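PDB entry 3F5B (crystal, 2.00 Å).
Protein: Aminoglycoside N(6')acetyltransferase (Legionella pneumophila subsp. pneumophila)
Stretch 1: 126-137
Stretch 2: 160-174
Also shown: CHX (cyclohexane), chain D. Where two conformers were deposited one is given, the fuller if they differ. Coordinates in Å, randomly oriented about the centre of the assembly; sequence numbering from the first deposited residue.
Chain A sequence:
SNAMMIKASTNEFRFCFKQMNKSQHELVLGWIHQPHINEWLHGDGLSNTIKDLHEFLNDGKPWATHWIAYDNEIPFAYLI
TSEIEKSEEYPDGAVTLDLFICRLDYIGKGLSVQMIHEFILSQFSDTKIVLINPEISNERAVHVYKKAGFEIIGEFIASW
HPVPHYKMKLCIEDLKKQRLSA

Stretch 1 126-137: DTKIVLINPEIS
Stretch 2, residues 160-174: WHPVPHYKMKLCIED

The two stretches form an antiparallel β-ladder, extended at one end by an irregular loop packed on aromatic rings and at the other by a salt bridge to a helix start. Strand 129-132 runs at 155° to strand 164-171, with axes 4.7 Å apart at closest approach and backbones extended (phi -139° to -90°, psi 112° to 157° for residues 129-132 and 165-171 alike).

Register pairs Ile129 with Cys171, Val130 with Leu170, Leu131 with Lys169 and Ile132 with Met168. The hydrogen-bonded pairs are reciprocal: Val130 N to Leu170 O, 3.0 Å, and Leu170 N to Val130 O, 2.9 Å; Ile132 N to Met168 O, 3.0 Å, and Met168 N to Ile132 O, 2.9 Å. Ile172 N to Lys128 O (3.0 Å) continues the pattern.

Side chains alternate. Val130 (t), Ile132 (t, t), Leu170 (t, p) and selenomethionine Met168 (m, t, p) share one face, where Ile132 CG2 lies 3.8 Å from Met168 CB. Ile129 (m, m), Leu131 (m, t), Lys169 and Cys171 occupy the other; Ile129 CG2 reaches Lys169 CG at 3.6 Å.

Beyond Asn133, whose psi of 63° breaks the extended run, pairing persists through Tyr166 N to Pro134 O (2.9 Å) and Ile136 N to Pro164 O (3.0 Å). Glu135 CA sits over the His165 ring, 3.8 Å from its centroid. Ile136 (m, t) points toward stretch 2, placing CG1 3.6 Å from the Tyr166 ring centroid, almost on the normal.

At the opposite end, Ile172 (m, t) packs CD1 3.6 Å from Val130 CG2. Lys128 curls back so that NZ forms a salt bridge with Glu173 OE2 (3.6 Å), and one water hydrogen-bonds both atoms. A second water links Lys128 O (2.7 Å) to Glu173 N (2.8 Å).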

# COMPACT_ATOMS: atom_id res chain seq x y z
N ASP A 126 13.49 -3.49 -7.53
CA ASP A 126 13.93 -2.97 -8.83
C ASP A 126 13.27 -1.62 -9.19
O ASP A 126 13.59 -1.00 -10.20
CB ASP A 126 13.44 -3.99 -9.86
CG ASP A 126 12.05 -4.55 -9.48
OD1 ASP A 126 11.17 -3.76 -9.03
OD2 ASP A 126 11.85 -5.77 -9.59
N THR A 127 12.32 -1.19 -8.38
CA THR A 127 11.60 0.05 -8.62
C THR A 127 12.35 1.23 -7.98
O THR A 127 13.05 1.05 -6.99
CB THR A 127 10.16 -0.12 -8.07
OG1 THR A 127 9.51 -1.13 -8.84
CG2 THR A 127 9.36 1.17 -8.14
N LYS A 128 12.24 2.42 -8.56
CA LYS A 128 12.96 3.58 -8.03
C LYS A 128 12.20 4.33 -6.93
O LYS A 128 12.78 4.75 -5.95
CB LYS A 128 13.31 4.56 -9.16
CG LYS A 128 14.71 4.39 -9.73
CD LYS A 128 14.93 2.98 -10.30
CE LYS A 128 16.31 2.46 -9.92
NZ LYS A 128 16.37 2.14 -8.45
N ILE A 129 10.90 4.47 -7.11
CA ILE A 129 10.09 5.43 -6.35
C ILE A 129 8.78 4.76 -5.99
O ILE A 129 8.17 4.12 -6.86
CB ILE A 129 9.81 6.70 -7.23
CG1 ILE A 129 11.12 7.34 -7.70
CG2 ILE A 129 8.87 7.72 -6.52
CD1 ILE A 129 11.95 7.92 -6.56
N VAL A 130 8.37 4.87 -4.72
CA VAL A 130 7.03 4.48 -4.28
C VAL A 130 6.26 5.73 -3.88
O VAL A 130 6.80 6.62 -3.21
CB VAL A 130 7.03 3.48 -3.06
CG1 VAL A 130 5.58 3.12 -2.64
CG2 VAL A 130 7.81 2.21 -3.40
N LEU A 131 5.00 5.80 -4.28
CA LEU A 131 4.13 6.90 -3.89
C LEU A 131 2.99 6.37 -3.05
O LEU A 131 2.44 5.31 -3.34
CB LEU A 131 3.56 7.61 -5.12
CG LEU A 131 4.59 8.16 -6.11
CD1 LEU A 131 3.89 8.56 -7.41
CD2 LEU A 131 5.36 9.34 -5.50
N ILE A 132 2.65 7.13 -2.00
CA ILE A 132 1.47 6.87 -1.18
C ILE A 132 0.70 8.16 -0.91
O ILE A 132 1.29 9.24 -0.82
CB ILE A 132 1.85 6.11 0.13
CG1 ILE A 132 0.63 5.39 0.70
CG2 ILE A 132 2.56 7.01 1.14
CD1 ILE A 132 1.02 4.10 1.54
N ASN A 133 -0.63 8.04 -0.80
CA ASN A 133 -1.50 9.23 -0.90
C ASN A 133 -2.56 9.34 0.20
O ASN A 133 -3.75 9.29 -0.11
CB ASN A 133 -2.18 9.22 -2.27
CG ASN A 133 -1.18 9.43 -3.41
OD1 ASN A 133 -0.71 10.53 -3.63
ND2 ASN A 133 -0.84 8.35 -4.12
N PRO A 134 -2.16 9.47 1.48
CA PRO A 134 -3.21 9.46 2.50
C PRO A 134 -3.96 10.77 2.62
O PRO A 134 -3.44 11.83 2.23
CB PRO A 134 -2.43 9.20 3.79
CG PRO A 134 -1.12 9.93 3.53
CD PRO A 134 -0.82 9.54 2.10
N GLU A 135 -5.20 10.68 3.11
CA GLU A 135 -5.99 11.85 3.51
C GLU A 135 -5.25 12.57 4.64
O GLU A 135 -4.78 11.93 5.58
CB GLU A 135 -7.35 11.34 4.01
CG GLU A 135 -8.33 12.43 4.36
CD GLU A 135 -9.68 11.88 4.75
OE1 GLU A 135 -9.94 10.67 4.60
OE2 GLU A 135 -10.52 12.68 5.19
N ILE A 136 -5.15 13.89 4.56
CA ILE A 136 -4.34 14.62 5.53
C ILE A 136 -4.87 14.39 6.96
O ILE A 136 -4.09 14.23 7.91
CB ILE A 136 -4.19 16.15 5.16
CG1 ILE A 136 -3.43 16.33 3.83
CG2 ILE A 136 -3.50 16.93 6.28
CD1 ILE A 136 -3.14 17.78 3.47
N SER A 137 -6.20 14.31 7.07
CA SER A 137 -6.90 14.04 8.34
C SER A 137 -6.58 12.69 8.97
O SER A 137 -6.81 12.48 10.15
CB SER A 137 -8.42 14.13 8.15
OG SER A 137 -8.87 15.47 8.16
N TRP A 160 -11.98 11.03 -5.84
CA TRP A 160 -12.90 10.03 -5.28
C TRP A 160 -13.41 10.45 -3.90
O TRP A 160 -14.39 9.91 -3.39
CB TRP A 160 -12.21 8.63 -5.24
CG TRP A 160 -11.05 8.57 -4.29
CD1 TRP A 160 -11.10 8.21 -2.97
CD2 TRP A 160 -9.68 8.91 -4.56
NE1 TRP A 160 -9.86 8.31 -2.41
CE2 TRP A 160 -8.97 8.74 -3.36
CE3 TRP A 160 -8.99 9.35 -5.70
CZ2 TRP A 160 -7.58 8.97 -3.26
CZ3 TRP A 160 -7.62 9.58 -5.61
CH2 TRP A 160 -6.93 9.40 -4.39
N HIS A 161 -12.72 11.42 -3.28
CA HIS A 161 -13.00 11.86 -1.92
C HIS A 161 -12.40 13.26 -1.78
O HIS A 161 -11.26 13.39 -1.32
CB HIS A 161 -12.37 10.87 -0.89
CG HIS A 161 -12.64 11.23 0.55
ND1 HIS A 161 -13.74 11.97 0.94
CD2 HIS A 161 -11.95 10.96 1.69
CE1 HIS A 161 -13.72 12.14 2.25
NE2 HIS A 161 -12.64 11.54 2.73
N PRO A 162 -13.14 14.30 -2.25
CA PRO A 162 -12.56 15.64 -2.47
C PRO A 162 -12.27 16.45 -1.20
O PRO A 162 -12.84 17.51 -0.99
CB PRO A 162 -13.59 16.36 -3.37
CG PRO A 162 -14.87 15.61 -3.19
CD PRO A 162 -14.52 14.19 -2.78
N VAL A 163 -11.37 15.91 -0.39
CA VAL A 163 -10.83 16.55 0.79
C VAL A 163 -9.30 16.59 0.61
O VAL A 163 -8.75 15.93 -0.29
CB VAL A 163 -11.20 15.74 2.07
CG1 VAL A 163 -12.73 15.70 2.23
CG2 VAL A 163 -10.65 14.34 2.00
N PRO A 164 -8.59 17.37 1.45
CA PRO A 164 -7.14 17.39 1.26
C PRO A 164 -6.43 16.06 1.54
O PRO A 164 -6.78 15.35 2.51
CB PRO A 164 -6.67 18.51 2.21
CG PRO A 164 -7.90 19.41 2.32
CD PRO A 164 -9.02 18.39 2.41
N HIS A 165 -5.45 15.74 0.69
CA HIS A 165 -4.61 14.55 0.80
C HIS A 165 -3.16 14.99 0.57
O HIS A 165 -2.91 16.02 -0.06
CB HIS A 165 -4.96 13.49 -0.27
CG HIS A 165 -6.31 12.88 -0.12
ND1 HIS A 165 -6.49 11.53 0.10
CD2 HIS A 165 -7.54 13.43 -0.18
CE1 HIS A 165 -7.79 11.27 0.17
NE2 HIS A 165 -8.44 12.41 -0.01
N TYR A 166 -2.21 14.22 1.07
CA TYR A 166 -0.80 14.44 0.79
C TYR A 166 -0.38 13.52 -0.35
O TYR A 166 -0.88 12.41 -0.45
CB TYR A 166 0.06 14.07 1.99
CG TYR A 166 0.06 15.08 3.13
CD1 TYR A 166 0.29 16.43 2.89
CD2 TYR A 166 -0.12 14.66 4.46
CE1 TYR A 166 0.33 17.37 3.95
CE2 TYR A 166 -0.09 15.58 5.55
CZ TYR A 166 0.14 16.92 5.27
OH TYR A 166 0.16 17.82 6.28
N LYS A 167 0.55 13.97 -1.18
CA LYS A 167 1.28 13.09 -2.05
C LYS A 167 2.61 12.85 -1.33
O LYS A 167 3.28 13.82 -0.95
CB LYS A 167 1.50 13.77 -3.39
CG LYS A 167 1.34 12.84 -4.58
CD LYS A 167 1.80 13.47 -5.89
CE LYS A 167 1.98 12.39 -6.95
NZ LYS A 167 3.22 12.67 -7.76
N MSE A 168 2.97 11.58 -1.11
CA MSE A 168 4.19 11.25 -0.36
C MSE A 168 5.04 10.32 -1.19
O MSE A 168 4.50 9.52 -1.94
CB MSE A 168 3.84 10.60 0.99
CG MSE A 168 2.91 11.47 1.84
SE MSE A 168 2.47 10.78 3.58
CE MSE A 168 4.18 10.97 4.39
N LYS A 169 6.36 10.42 -1.04
CA LYS A 169 7.27 9.72 -1.93
C LYS A 169 8.39 9.07 -1.12
O LYS A 169 8.88 9.66 -0.12
CB LYS A 169 7.84 10.72 -2.96
CG LYS A 169 8.95 10.18 -3.86
CD LYS A 169 9.64 11.30 -4.68
CE LYS A 169 10.74 11.98 -3.90
NZ LYS A 169 11.38 13.21 -4.56
N LEU A 170 8.75 7.85 -1.52
CA LEU A 170 9.87 7.12 -0.91
C LEU A 170 10.87 6.69 -1.97
O LEU A 170 10.49 6.15 -3.00
CB LEU A 170 9.36 5.90 -0.13
CG LEU A 170 10.37 4.94 0.51
CD1 LEU A 170 11.28 5.67 1.48
CD2 LEU A 170 9.63 3.83 1.21
N CYS A 171 12.15 6.93 -1.69
CA CYS A 171 13.23 6.49 -2.58
C CYS A 171 13.71 5.09 -2.21
O CYS A 171 14.32 4.90 -1.15
CB CYS A 171 14.38 7.50 -2.57
SG CYS A 171 15.84 6.91 -3.40
N ILE A 172 13.46 4.13 -3.09
CA ILE A 172 13.81 2.73 -2.81
C ILE A 172 15.31 2.55 -2.55
O ILE A 172 15.71 1.80 -1.65
CB ILE A 172 13.23 1.78 -3.89
CG1 ILE A 172 11.69 1.94 -3.91
CG2 ILE A 172 13.71 0.32 -3.73
CD1 ILE A 172 10.93 0.92 -4.77
N GLU A 173 16.15 3.29 -3.27
CA GLU A 173 17.59 3.15 -3.09
C GLU A 173 18.08 3.75 -1.76
O GLU A 173 18.99 3.19 -1.15
CB GLU A 173 18.37 3.67 -4.30
CG GLU A 173 18.24 2.78 -5.57
CD GLU A 173 18.73 1.31 -5.40
OE1 GLU A 173 19.86 1.08 -4.90
OE2 GLU A 173 17.99 0.38 -5.80
N ASP A 174 17.46 4.82 -1.29
CA ASP A 174 17.68 5.29 0.08
C ASP A 174 17.26 4.24 1.08
O ASP A 174 17.98 3.99 2.04
CB ASP A 174 16.89 6.56 0.37
CG ASP A 174 17.50 7.78 -0.24
OD1 ASP A 174 18.73 7.80 -0.46
OD2 ASP A 174 16.75 8.75 -0.51
C1 CHX D . -5.85 4.82 2.97
C2 CHX D . -5.20 3.44 2.89
C3 CHX D . -4.17 3.36 1.75
C4 CHX D . -2.98 4.29 2.02
C5 CHX D . -3.37 5.56 2.80
C6 CHX D . -4.85 5.96 2.66
O HOH W 1 15.53 0.21 -6.69
O HOH W 2 15.49 4.79 -5.58
O HOH W 3 -7.79 15.78 4.94